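Local atomic coordinates of EDD domain protein, DegV family (Ruminococcus gnavus, PDB entry 3JR7), a protein that is of unknown function but probably binds lipids, perhaps fatty acids. Residues K23-F32 with G40-G48; D58-L68 with D280-Y288. One frame throughout, in Å; residues are numbered along the deposited sequence.

Interaction 1. Residues K23-F32 with G40-G48; sequences KVIVDSCGEF and GGFEHVALG
The F32 ring lies flat over the imidazole of H44, the two planes 11° apart and the centroids separated by 3.6 Å, with H44 NE2 above the centre of the phenyl face. F42 occupies the other face: its CB sits in a CH-pi contact 4.0 Å from the F32 centroid, and its ring turns an edge toward F32 with the planes at 58°. With CG anti to the carbonyl carbon (chi1 -81°), the H44 ring stays close to the neighbouring strand, where ND1 gives V26 O a weak hydrogen bond of 3.4 Å.

Beneath this cluster strands 23-27 and 42-45 pair in parallel. V24 N bonds G41 O, E43 N bonds V24 O, V26 N bonds E43 O and V45 N bonds V26 O, joining the two strands of a beta-alpha-beta crossover that runs through helix 34-39. V24 and F42 lie side by side on the face that carries H44; on the other, I25 CG2 and V45 CG2 press together at 3.4 Å, tighter than usual. There K23 NZ meets E43 OE1 at 2.9 Å from above the carboxylate plane, and also bonds S91 O. Farther along, L47 N points almost straight at S28 OG (3.1 Å), a hydroxyl shared with D58.

The chemistry thus divides by face: stacked rings tie the loop after strand 23-27 back onto its neighbour, while a salt bridge joins the two strands on the opposite side.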
ATOM      1  N   LYS A  23      12.132  14.148   4.698  1.00 22.16           N
ATOM      2  CA  LYS A  23      11.056  13.426   5.351  1.00 21.95           C
ATOM      3  C   LYS A  23      10.289  12.617   4.286  1.00 20.19           C
ATOM      4  O   LYS A  23      10.121  13.096   3.159  1.00 19.72           O
ATOM      5  CB  LYS A  23      10.153  14.396   6.100  1.00 22.49           C
ATOM      6  CG  LYS A  23       9.164  13.736   7.005  1.00 25.44           C
ATOM      7  CD  LYS A  23       8.485  14.735   7.975  1.00 30.06           C
ATOM      8  CE  LYS A  23       7.482  15.699   7.291  1.00 31.20           C
ATOM      9  NZ  LYS A  23       6.639  16.627   8.272  1.00 29.92           N
ATOM     10  N   VAL A  24       9.837  11.425   4.657  1.00 19.06           N
ATOM     11  CA  VAL A  24       8.972  10.571   3.818  1.00 19.37           C
ATOM     12  C   VAL A  24       7.589  10.489   4.407  1.00 19.88           C
ATOM     13  O   VAL A  24       7.387   9.903   5.497  1.00 20.38           O
ATOM     14  CB  VAL A  24       9.499   9.134   3.648  1.00 19.71           C
ATOM     15  CG1 VAL A  24       8.651   8.379   2.577  1.00 19.95           C
ATOM     16  CG2 VAL A  24      11.009   9.134   3.264  1.00 20.72           C
ATOM     17  N   ILE A  25       6.646  11.115   3.719  1.00 18.83           N
ATOM     18  CA  ILE A  25       5.254  11.134   4.117  1.00 20.04           C
ATOM     19  C   ILE A  25       4.527  10.034   3.323  1.00 19.62           C
ATOM     20  O   ILE A  25       4.647   9.962   2.119  1.00 20.43           O
ATOM     21  CB  ILE A  25       4.606  12.477   3.766  1.00 20.09           C
ATOM     22  CG1 ILE A  25       5.361  13.641   4.475  1.00 23.33           C
ATOM     23  CG2 ILE A  25       3.108  12.465   4.109  1.00 19.98           C
ATOM     24  CD1 ILE A  25       5.035  14.969   3.904  1.00 25.85           C
ATOM     25  N   VAL A  26       3.769   9.213   4.001  1.00 18.72           N
ATOM     26  CA  VAL A  26       3.062   8.097   3.403  1.00 18.76           C
ATOM     27  C   VAL A  26       1.621   8.172   3.849  1.00 19.20           C
ATOM     28  O   VAL A  26       1.360   8.394   5.045  1.00 20.32           O
ATOM     29  CB  VAL A  26       3.687   6.775   3.868  1.00 18.45           C
ATOM     30  CG1 VAL A  26       3.031   5.576   3.135  1.00 16.66           C
ATOM     31  CG2 VAL A  26       5.200   6.805   3.629  1.00 19.40           C
ATOM     32  N   ASP A  27       0.653   8.019   2.937  1.00 19.56           N
ATOM     33  CA  ASP A  27      -0.719   7.974   3.402  1.00 19.90           C
ATOM     34  C   ASP A  27      -0.928   6.697   4.220  1.00 20.47           C
ATOM     35  O   ASP A  27      -0.110   5.778   4.177  1.00 19.99           O
ATOM     36  CB  ASP A  27      -1.776   8.171   2.295  1.00 21.11           C
ATOM     37  CG  ASP A  27      -1.867   7.004   1.307  1.00 21.40           C
ATOM     38  OD1 ASP A  27      -1.658   5.816   1.673  1.00 23.86           O
ATOM     39  OD2 ASP A  27      -2.254   7.290   0.158  1.00 21.76           O
ATOM     40  N   SER A  28      -1.990   6.673   5.027  1.00 20.96           N
ATOM     41  CA  SER A  28      -2.066   5.687   6.125  1.00 21.77           C
ATOM     42  C   SER A  28      -2.281   4.257   5.593  1.00 21.63           C
ATOM     43  O   SER A  28      -2.088   3.298   6.287  1.00 21.76           O
ATOM     44  CB  SER A  28      -3.163   6.072   7.098  1.00 22.15           C
ATOM     45  OG  SER A  28      -4.409   6.026   6.476  1.00 17.95           O
ATOM     46  N   CYS A  29      -2.639   4.130   4.329  1.00 21.67           N
ATOM     47  CA  CYS A  29      -2.767   2.796   3.732  1.00 21.27           C
ATOM     48  C   CYS A  29      -1.440   2.052   3.781  1.00 20.62           C
ATOM     49  O   CYS A  29      -1.400   0.838   4.036  1.00 21.09           O
ATOM     50  CB  CYS A  29      -3.317   2.880   2.305  1.00 21.06           C
ATOM     51  SG  CYS A  29      -3.674   1.250   1.639  1.00 21.12           S
ATOM     52  N   GLY A  30      -0.352   2.784   3.602  1.00 20.14           N
ATOM     53  CA  GLY A  30       0.957   2.189   3.568  1.00 21.06           C
ATOM     54  C   GLY A  30       1.435   1.834   4.948  1.00 22.23           C
ATOM     55  O   GLY A  30       1.673   2.752   5.745  1.00 21.25           O
ATOM     56  N   GLU A  31       1.630   0.534   5.223  1.00 22.27           N
ATOM     57  CA  GLU A  31       2.000   0.099   6.574  1.00 23.64           C
ATOM     58  C   GLU A  31       3.425   0.507   6.920  1.00 23.94           C
ATOM     59  O   GLU A  31       4.237   0.566   6.045  1.00 23.70           O
ATOM     60  CB  GLU A  31       1.881  -1.442   6.720  1.00 23.78           C
ATOM     61  CG  GLU A  31       0.495  -2.035   6.666  1.00 23.68           C
ATOM     62  CD  GLU A  31      -0.136  -2.043   5.290  1.00 23.76           C
ATOM     63  OE1 GLU A  31       0.601  -1.942   4.262  1.00 23.55           O
ATOM     64  OE2 GLU A  31      -1.379  -2.178   5.246  1.00 24.60           O
ATOM     65  N   PHE A  32       3.725   0.799   8.191  1.00 25.22           N
ATOM     66  CA  PHE A  32       5.124   0.946   8.666  1.00 25.79           C
ATOM     67  C   PHE A  32       5.540  -0.264   9.463  1.00 27.08           C
ATOM     68  O   PHE A  32       4.777  -0.719  10.303  1.00 25.58           O
ATOM     69  CB  PHE A  32       5.328   2.160   9.591  1.00 25.75           C
ATOM     70  CG  PHE A  32       5.209   3.509   8.905  1.00 25.63           C
ATOM     71  CD1 PHE A  32       5.118   3.628   7.516  1.00 25.84           C
ATOM     72  CD2 PHE A  32       5.183   4.661   9.674  1.00 25.58           C
ATOM     73  CE1 PHE A  32       4.989   4.879   6.927  1.00 27.97           C
ATOM     74  CE2 PHE A  32       5.082   5.881   9.108  1.00 26.62           C
ATOM     75  CZ  PHE A  32       4.968   6.004   7.707  1.00 28.02           C
ATOM     76  N   GLY A  40      11.908   7.586  12.515  1.00 41.89           N
ATOM     77  CA  GLY A  40      11.623   9.032  12.638  1.00 40.98           C
ATOM     78  C   GLY A  40      11.523   9.829  11.320  1.00 39.98           C
ATOM     79  O   GLY A  40      10.840  10.850  11.233  1.00 40.43           O
ATOM     80  N   GLY A  41      12.203   9.375  10.280  1.00 37.19           N
ATOM     81  CA  GLY A  41      12.035  10.013   8.984  1.00 34.39           C
ATOM     82  C   GLY A  41      10.723   9.671   8.254  1.00 31.32           C
ATOM     83  O   GLY A  41      10.488  10.225   7.188  1.00 30.30           O
ATOM     84  N   PHE A  42       9.885   8.780   8.787  1.00 28.22           N
ATOM     85  CA  PHE A  42       8.596   8.436   8.136  1.00 26.10           C
ATOM     86  C   PHE A  42       7.423   8.996   8.897  1.00 26.17           C
ATOM     87  O   PHE A  42       7.388   8.894  10.128  1.00 26.95           O
ATOM     88  CB  PHE A  42       8.414   6.920   8.019  1.00 25.44           C
ATOM     89  CG  PHE A  42       9.552   6.222   7.284  1.00 25.17           C
ATOM     90  CD1 PHE A  42       9.580   6.180   5.899  1.00 24.92           C
ATOM     91  CD2 PHE A  42      10.621   5.661   7.994  1.00 24.07           C
ATOM     92  CE1 PHE A  42      10.660   5.558   5.225  1.00 23.21           C
ATOM     93  CE2 PHE A  42      11.686   5.060   7.343  1.00 25.00           C
ATOM     94  CZ  PHE A  42      11.706   5.006   5.936  1.00 23.52           C
ATOM     95  N   GLU A  43       6.452   9.557   8.183  1.00 24.79           N
ATOM     96  CA  GLU A  43       5.281  10.146   8.803  1.00 24.51           C
ATOM     97  C   GLU A  43       4.050   9.753   8.028  1.00 23.38           C
ATOM     98  O   GLU A  43       4.069   9.768   6.789  1.00 21.98           O
ATOM     99  CB  GLU A  43       5.401  11.676   8.804  1.00 25.41           C
ATOM    100  CG  GLU A  43       4.177  12.372   9.269  1.00 28.86           C
ATOM    101  CD  GLU A  43       4.299  13.904   9.346  1.00 32.57           C
ATOM    102  OE1 GLU A  43       5.391  14.412   9.577  1.00 34.86           O
ATOM    103  OE2 GLU A  43       3.255  14.585   9.221  1.00 35.29           O
ATOM    104  N   HIS A  44       2.978   9.414   8.730  1.00 22.18           N
ATOM    105  CA  HIS A  44       1.720   9.072   8.070  1.00 22.72           C
ATOM    106  C   HIS A  44       0.860  10.328   7.968  1.00 22.69           C
ATOM    107  O   HIS A  44       0.883  11.167   8.853  1.00 23.77           O
ATOM    108  CB  HIS A  44       0.876   8.034   8.853  1.00 23.53           C
ATOM    109  CG  HIS A  44       1.296   6.605   8.673  1.00 24.01           C
ATOM    110  ND1 HIS A  44       1.445   6.019   7.425  1.00 22.75           N
ATOM    111  CD2 HIS A  44       1.486   5.615   9.578  1.00 24.67           C
ATOM    112  CE1 HIS A  44       1.756   4.745   7.571  1.00 23.73           C
ATOM    113  NE2 HIS A  44       1.809   4.476   8.870  1.00 27.57           N
ATOM    114  N   VAL A  45       0.071  10.391   6.906  1.00 22.37           N
ATOM    115  CA  VAL A  45      -1.079  11.270   6.758  1.00 23.85           C
ATOM    116  C   VAL A  45      -2.298  10.380   6.666  1.00 23.73           C
ATOM    117  O   VAL A  45      -2.391   9.510   5.767  1.00 24.80           O
ATOM    118  CB  VAL A  45      -0.928  12.210   5.529  1.00 24.30           C
ATOM    119  CG1 VAL A  45      -2.189  12.978   5.247  1.00 25.69           C
ATOM    120  CG2 VAL A  45       0.211  13.187   5.801  1.00 23.75           C
ATOM    121  N   ALA A  46      -3.223  10.559   7.609  1.00 24.06           N
ATOM    122  CA  ALA A  46      -4.324   9.616   7.822  1.00 23.75           C
ATOM    123  C   ALA A  46      -5.466   9.813   6.867  1.00 24.18           C
ATOM    124  O   ALA A  46      -5.862  10.963   6.561  1.00 23.95           O
ATOM    125  CB  ALA A  46      -4.835   9.721   9.285  1.00 24.90           C
ATOM    126  N   LEU A  47      -5.984   8.693   6.367  1.00 22.63           N
ATOM    127  CA  LEU A  47      -7.267   8.683   5.695  1.00 22.77           C
ATOM    128  C   LEU A  47      -8.397   8.548   6.704  1.00 23.57           C
ATOM    129  O   LEU A  47      -8.156   8.262   7.879  1.00 23.53           O
ATOM    130  CB  LEU A  47      -7.348   7.514   4.697  1.00 22.37           C
ATOM    131  CG  LEU A  47      -6.679   7.737   3.354  1.00 20.83           C
ATOM    132  CD1 LEU A  47      -5.162   7.415   3.395  1.00 20.81           C
ATOM    133  CD2 LEU A  47      -7.418   6.956   2.258  1.00 18.06           C
ATOM    134  N   GLY A  48      -9.623   8.752   6.239  1.00 24.81           N
ATOM    135  CA  GLY A  48     -10.837   8.540   7.067  1.00 24.80           C
ATOM    136  C   GLY A  48     -11.531   7.231   6.759  1.00 25.46           C
ATOM    137  O   GLY A  48     -11.474   6.752   5.637  1.00 24.29           O
TER

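Interaction 2. Residues D58-L68 with D280-Y288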
ATOM      1  N   ASP A  58      -7.825   6.695  10.267  1.00 31.05           N
ATOM      2  CA  ASP A  58      -6.952   5.542  10.127  1.00 31.01           C
ATOM      3  C   ASP A  58      -5.614   5.899  10.713  1.00 32.00           C
ATOM      4  O   ASP A  58      -4.707   6.341  10.018  1.00 29.82           O
ATOM      5  CB  ASP A  58      -6.816   5.109   8.660  1.00 30.81           C
ATOM      6  CG  ASP A  58      -5.830   3.953   8.463  1.00 31.52           C
ATOM      7  OD1 ASP A  58      -5.444   3.293   9.470  1.00 32.19           O
ATOM      8  OD2 ASP A  58      -5.422   3.704   7.294  1.00 29.57           O
ATOM      9  N   ASP A  59      -5.479   5.660  12.015  1.00 33.43           N
ATOM     10  CA  ASP A  59      -4.240   5.915  12.668  1.00 34.83           C
ATOM     11  C   ASP A  59      -3.991   4.866  13.767  1.00 36.42           C
ATOM     12  O   ASP A  59      -4.746   3.881  13.917  1.00 35.22           O
ATOM     13  CB  ASP A  59      -4.204   7.372  13.160  1.00 35.36           C
ATOM     14  CG  ASP A  59      -5.188   7.651  14.302  1.00 37.50           C
ATOM     15  OD1 ASP A  59      -5.630   6.715  15.032  1.00 36.74           O
ATOM     16  OD2 ASP A  59      -5.492   8.826  14.477  1.00 39.90           O
ATOM     17  N   ASP A  60      -2.919   5.079  14.514  1.00 38.04           N
ATOM     18  CA  ASP A  60      -2.372   4.061  15.414  1.00 40.31           C
ATOM     19  C   ASP A  60      -3.258   3.844  16.616  1.00 39.78           C
ATOM     20  O   ASP A  60      -3.111   2.861  17.331  1.00 40.77           O
ATOM     21  CB  ASP A  60      -0.967   4.487  15.813  1.00 41.38           C
ATOM     22  CG  ASP A  60      -0.150   4.943  14.566  1.00 46.43           C
ATOM     23  OD1 ASP A  60       0.335   4.009  13.861  1.00 50.82           O
ATOM     24  OD2 ASP A  60      -0.074   6.195  14.259  1.00 48.34           O
ATOM     25  N   SER A  61      -4.223   4.727  16.798  1.00 39.38           N
ATOM     26  CA  SER A  61      -5.173   4.576  17.878  1.00 38.93           C
ATOM     27  C   SER A  61      -6.302   3.609  17.511  1.00 37.89           C
ATOM     28  O   SER A  61      -7.060   3.175  18.390  1.00 38.94           O
ATOM     29  CB  SER A  61      -5.727   5.952  18.261  1.00 39.36           C
ATOM     30  OG  SER A  61      -6.788   6.341  17.396  1.00 40.66           O
ATOM     31  N   LEU A  62      -6.462   3.283  16.233  1.00 35.26           N
ATOM     32  CA  LEU A  62      -7.564   2.403  15.830  1.00 34.30           C
ATOM     33  C   LEU A  62      -7.072   0.959  15.754  1.00 33.39           C
ATOM     34  O   LEU A  62      -6.270   0.612  14.904  1.00 32.87           O
ATOM     35  CB  LEU A  62      -8.182   2.822  14.509  1.00 34.26           C
ATOM     36  CG  LEU A  62      -9.366   1.996  13.979  1.00 35.44           C
ATOM     37  CD1 LEU A  62     -10.663   2.092  14.860  1.00 37.70           C
ATOM     38  CD2 LEU A  62      -9.652   2.424  12.570  1.00 34.20           C
ATOM     39  N   LYS A  63      -7.535   0.126  16.671  1.00 31.65           N
ATOM     40  CA  LYS A  63      -7.083  -1.281  16.703  1.00 31.75           C
ATOM     41  C   LYS A  63      -7.792  -2.084  15.661  1.00 29.06           C
ATOM     42  O   LYS A  63      -8.991  -1.945  15.490  1.00 26.88           O
ATOM     43  CB  LYS A  63      -7.338  -1.898  18.080  1.00 32.99           C
ATOM     44  CG  LYS A  63      -6.499  -1.255  19.172  1.00 38.14           C
ATOM     45  CD  LYS A  63      -5.026  -1.621  19.009  1.00 44.45           C
ATOM     46  CE  LYS A  63      -4.108  -0.715  19.835  1.00 47.37           C
ATOM     47  NZ  LYS A  63      -3.997   0.658  19.204  1.00 50.02           N
ATOM     48  N   GLN A  64      -7.033  -2.957  14.997  1.00 27.71           N
ATOM     49  CA  GLN A  64      -7.568  -3.790  13.914  1.00 27.01           C
ATOM     50  C   GLN A  64      -8.795  -4.576  14.394  1.00 25.82           C
ATOM     51  O   GLN A  64      -9.781  -4.695  13.697  1.00 24.82           O
ATOM     52  CB  GLN A  64      -6.472  -4.750  13.387  1.00 26.34           C
ATOM     53  CG  GLN A  64      -6.874  -5.496  12.125  1.00 27.03           C
ATOM     54  CD  GLN A  64      -5.825  -6.473  11.711  1.00 27.24           C
ATOM     55  OE1 GLN A  64      -4.904  -6.157  10.928  1.00 29.22           O
ATOM     56  NE2 GLN A  64      -5.912  -7.653  12.267  1.00 21.52           N
ATOM     57  N   GLU A  65      -8.718  -5.117  15.602  1.00 26.36           N
ATOM     58  CA  GLU A  65      -9.781  -6.006  16.075  1.00 26.42           C
ATOM     59  C   GLU A  65     -11.074  -5.197  16.155  1.00 26.46           C
ATOM     60  O   GLU A  65     -12.120  -5.589  15.632  1.00 25.85           O
ATOM     61  CB  GLU A  65      -9.416  -6.686  17.435  1.00 26.58           C
ATOM     62  CG  GLU A  65     -10.656  -7.368  18.054  1.00 25.92           C
ATOM     63  CD  GLU A  65     -10.377  -8.377  19.153  1.00 28.61           C
ATOM     64  OE1 GLU A  65      -9.234  -8.483  19.682  1.00 28.56           O
ATOM     65  OE2 GLU A  65     -11.357  -9.088  19.482  1.00 27.57           O
ATOM     66  N   GLU A  66     -11.004  -4.004  16.738  1.00 27.34           N
ATOM     67  CA  GLU A  66     -12.206  -3.164  16.799  1.00 27.75           C
ATOM     68  C   GLU A  66     -12.753  -2.844  15.408  1.00 26.36           C
ATOM     69  O   GLU A  66     -13.956  -2.775  15.146  1.00 24.52           O
ATOM     70  CB  GLU A  66     -11.882  -1.874  17.571  1.00 30.11           C
ATOM     71  CG  GLU A  66     -13.057  -0.906  17.583  1.00 35.06           C
ATOM     72  CD  GLU A  66     -12.799   0.358  18.390  1.00 41.73           C
ATOM     73  OE1 GLU A  66     -11.642   0.861  18.384  1.00 44.36           O
ATOM     74  OE2 GLU A  66     -13.794   0.868  18.965  1.00 46.43           O
ATOM     75  N   LEU A  67     -11.858  -2.606  14.477  1.00 25.36           N
ATOM     76  CA  LEU A  67     -12.314  -2.301  13.129  1.00 25.24           C
ATOM     77  C   LEU A  67     -12.954  -3.515  12.471  1.00 23.95           C
ATOM     78  O   LEU A  67     -13.999  -3.416  11.861  1.00 24.60           O
ATOM     79  CB  LEU A  67     -11.099  -1.795  12.300  1.00 25.50           C
ATOM     80  CG  LEU A  67     -11.293  -1.578  10.790  1.00 25.73           C
ATOM     81  CD1 LEU A  67     -12.404  -0.590  10.464  1.00 26.73           C
ATOM     82  CD2 LEU A  67      -9.918  -1.101  10.229  1.00 24.20           C
ATOM     83  N   LEU A  68     -12.324  -4.674  12.578  1.00 23.60           N
ATOM     84  CA  LEU A  68     -12.889  -5.893  11.980  1.00 23.54           C
ATOM     85  C   LEU A  68     -14.251  -6.220  12.578  1.00 24.97           C
ATOM     86  O   LEU A  68     -15.136  -6.676  11.881  1.00 24.86           O
ATOM     87  CB  LEU A  68     -11.931  -7.071  12.191  1.00 23.36           C
ATOM     88  CG  LEU A  68     -10.683  -7.114  11.278  1.00 22.34           C
ATOM     89  CD1 LEU A  68      -9.655  -8.212  11.685  1.00 21.40           C
ATOM     90  CD2 LEU A  68     -11.100  -7.241   9.787  1.00 19.65           C
ATOM     91  N   ASP A 280       1.054  -6.539   9.538  1.00 23.64           N
ATOM     92  CA  ASP A 280      -0.381  -6.470   9.701  1.00 24.71           C
ATOM     93  C   ASP A 280      -0.902  -5.347   8.860  1.00 24.41           C
ATOM     94  O   ASP A 280      -0.277  -4.289   8.774  1.00 25.51           O
ATOM     95  CB  ASP A 280      -0.780  -6.219  11.155  1.00 25.08           C
ATOM     96  CG  ASP A 280      -0.423  -7.397  12.053  1.00 26.56           C
ATOM     97  OD1 ASP A 280      -1.120  -8.404  11.974  1.00 25.15           O
ATOM     98  OD2 ASP A 280       0.599  -7.326  12.746  1.00 29.92           O
ATOM     99  N   THR A 281      -2.050  -5.570   8.258  1.00 23.30           N
ATOM    100  CA  THR A 281      -2.659  -4.541   7.420  1.00 23.60           C
ATOM    101  C   THR A 281      -3.047  -3.262   8.215  1.00 23.48           C
ATOM    102  O   THR A 281      -3.523  -3.320   9.357  1.00 23.46           O
ATOM    103  CB  THR A 281      -3.904  -5.048   6.727  1.00 23.28           C
ATOM    104  OG1 THR A 281      -4.715  -5.760   7.659  1.00 23.43           O
ATOM    105  CG2 THR A 281      -3.566  -5.956   5.549  1.00 23.44           C
ATOM    106  N   SER A 282      -2.856  -2.115   7.582  1.00 22.72           N
ATOM    107  CA  SER A 282      -3.289  -0.806   8.120  1.00 22.86           C
ATOM    108  C   SER A 282      -4.821  -0.738   8.146  1.00 22.50           C
ATOM    109  O   SER A 282      -5.494  -1.633   7.655  1.00 23.02           O
ATOM    110  CB  SER A 282      -2.794   0.300   7.196  1.00 21.74           C
ATOM    111  OG  SER A 282      -3.531   0.232   5.942  1.00 20.93           O
ATOM    112  N   GLY A 283      -5.379   0.332   8.706  1.00 22.74           N
ATOM    113  CA  GLY A 283      -6.832   0.539   8.704  1.00 21.77           C
ATOM    114  C   GLY A 283      -7.435   0.490   7.311  1.00 21.99           C
ATOM    115  O   GLY A 283      -8.412  -0.240   7.056  1.00 20.37           O
ATOM    116  N   ILE A 284      -6.882   1.286   6.379  1.00 20.88           N
ATOM    117  CA  ILE A 284      -7.449   1.264   5.014  1.00 19.85           C
ATOM    118  C   ILE A 284      -7.252  -0.115   4.354  1.00 19.77           C
ATOM    119  O   ILE A 284      -8.164  -0.638   3.721  1.00 20.11           O
ATOM    120  CB  ILE A 284      -6.836   2.372   4.163  1.00 19.62           C
ATOM    121  CG1 ILE A 284      -7.249   3.739   4.741  1.00 20.43           C
ATOM    122  CG2 ILE A 284      -7.266   2.244   2.690  1.00 18.84           C
ATOM    123  CD1 ILE A 284      -8.750   4.055   4.642  1.00 20.08           C
ATOM    124  N   SER A 285      -6.086  -0.710   4.546  1.00 19.36           N
ATOM    125  CA  SER A 285      -5.812  -2.028   4.006  1.00 20.66           C
ATOM    126  C   SER A 285      -6.790  -3.078   4.563  1.00 21.33           C
ATOM    127  O   SER A 285      -7.303  -3.921   3.827  1.00 20.41           O
ATOM    128  CB  SER A 285      -4.351  -2.413   4.270  1.00 21.30           C
ATOM    129  OG  SER A 285      -3.421  -1.611   3.491  1.00 19.92           O
ATOM    130  N   THR A 286      -7.041  -3.014   5.874  1.00 21.89           N
ATOM    131  CA  THR A 286      -8.030  -3.883   6.506  1.00 21.53           C
ATOM    132  C   THR A 286      -9.416  -3.699   5.917  1.00 22.08           C
ATOM    133  O   THR A 286     -10.083  -4.689   5.571  1.00 21.85           O
ATOM    134  CB  THR A 286      -8.052  -3.638   7.995  1.00 21.95           C
ATOM    135  OG1 THR A 286      -6.794  -4.092   8.537  1.00 22.15           O
ATOM    136  CG2 THR A 286      -9.245  -4.316   8.642  1.00 20.94           C
ATOM    137  N   VAL A 287      -9.843  -2.448   5.742  1.00 22.19           N
ATOM    138  CA  VAL A 287     -11.165  -2.194   5.198  1.00 22.88           C
ATOM    139  C   VAL A 287     -11.374  -2.841   3.823  1.00 22.90           C
ATOM    140  O   VAL A 287     -12.425  -3.434   3.556  1.00 23.14           O
ATOM    141  CB  VAL A 287     -11.445  -0.684   5.125  1.00 23.87           C
ATOM    142  CG1 VAL A 287     -12.690  -0.392   4.289  1.00 24.90           C
ATOM    143  CG2 VAL A 287     -11.582  -0.074   6.571  1.00 23.72           C
ATOM    144  N   TYR A 288     -10.388  -2.725   2.936  1.00 23.47           N
ATOM    145  CA  TYR A 288     -10.511  -3.261   1.575  1.00 22.37           C
ATOM    146  C   TYR A 288     -10.051  -4.717   1.436  1.00 22.40           C
ATOM    147  O   TYR A 288     -10.576  -5.447   0.589  1.00 23.43           O
ATOM    148  CB  TYR A 288      -9.825  -2.317   0.571  1.00 22.61           C
ATOM    149  CG  TYR A 288     -10.630  -1.035   0.416  1.00 22.23           C
ATOM    150  CD1 TYR A 288     -11.790  -1.014  -0.361  1.00 22.99           C
ATOM    151  CD2 TYR A 288     -10.324   0.098   1.118  1.00 21.49           C
ATOM    152  CE1 TYR A 288     -12.535   0.109  -0.514  1.00 23.05           C
ATOM    153  CE2 TYR A 288     -11.112   1.285   0.991  1.00 20.64           C
ATOM    154  CZ  TYR A 288     -12.211   1.265   0.180  1.00 23.16           C
ATOM    155  OH  TYR A 288     -13.041   2.368   0.032  1.00 25.76           O
TER
HETATM  156  O   HOH W   1      -3.212  -8.372  10.552  1.00 27.37           O
HETATM  157  O   HOH W   2      -4.145  -9.137  13.301  1.00 40.95           O
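This partly buried contact sets the loop and first turn of helix 64-73 against the N-terminal turn of helix 283-289, far along the chain. The axes of the short helical segments are inclined at 33° and come no closer than 10.4 Å, so side chains make the join. D58 turns its carboxylate onto the first turn of helix 283-289: OD2 takes I284 N at 3.0 Å, from well above the carboxylate plane, and OD1 takes G283 N in a weak bond of 3.1 Å. With CG trans to the backbone N (chi1 176°), the carboxylate reaches these amides, and OD2 also accepts from S28 OG. A side chain at G283 would collide with D58 OD1. Replacing D58 by an alanine would probably deprive the helix start of an acceptor for G283 N and I284 N and cost the S28 hydroxyl its carboxylate partner.

S282 supplies the N-cap, its OG accepting from S285 N at 3.1 Å, and the same hydroxyl bonds C29 O. T286 OG1 bonds back to S282 O, while its methyl CG2 meets L67 CD2 tip to tip at 3.6 Å and L68 CD2 from across at the same distance. L67 CD1 adds V287 CG2 at 4.0 Å. At the outer end Q64 OE1 lies 3.3 Å from T281 OG1, at most a weak bond.

L67 is also packed against I51 and W56, and I284 against L47 and I49, so helices 64-73 and 283-289 both rest on strand 42-51; strand 275-280 of the other sheet leads directly into the second.

Overall arrangement
Interaction 1 is a buried contact within one sheet, holding neighbouring strands of a beta-alpha-beta unit, whereas interaction 2 is partly buried and brings together segments 212 residues apart. The first relies on regular backbone pairing and stacked rings; the second on capping of a helix start, small apolar contacts and polar groups at its rim. They meet directly: S28 OG lies 2.7 Å from D58 OD2 and E31 OE2 lies 2.8 Å from S285 OG, both probable hydrogen bonds, so the turn after strand 22-27 faces the start of helix 283-289. L47 from interaction 1 and S285 and Y288 from interaction 2 line the same pocket, occupied by a polyether probably from the crystallisation liquor.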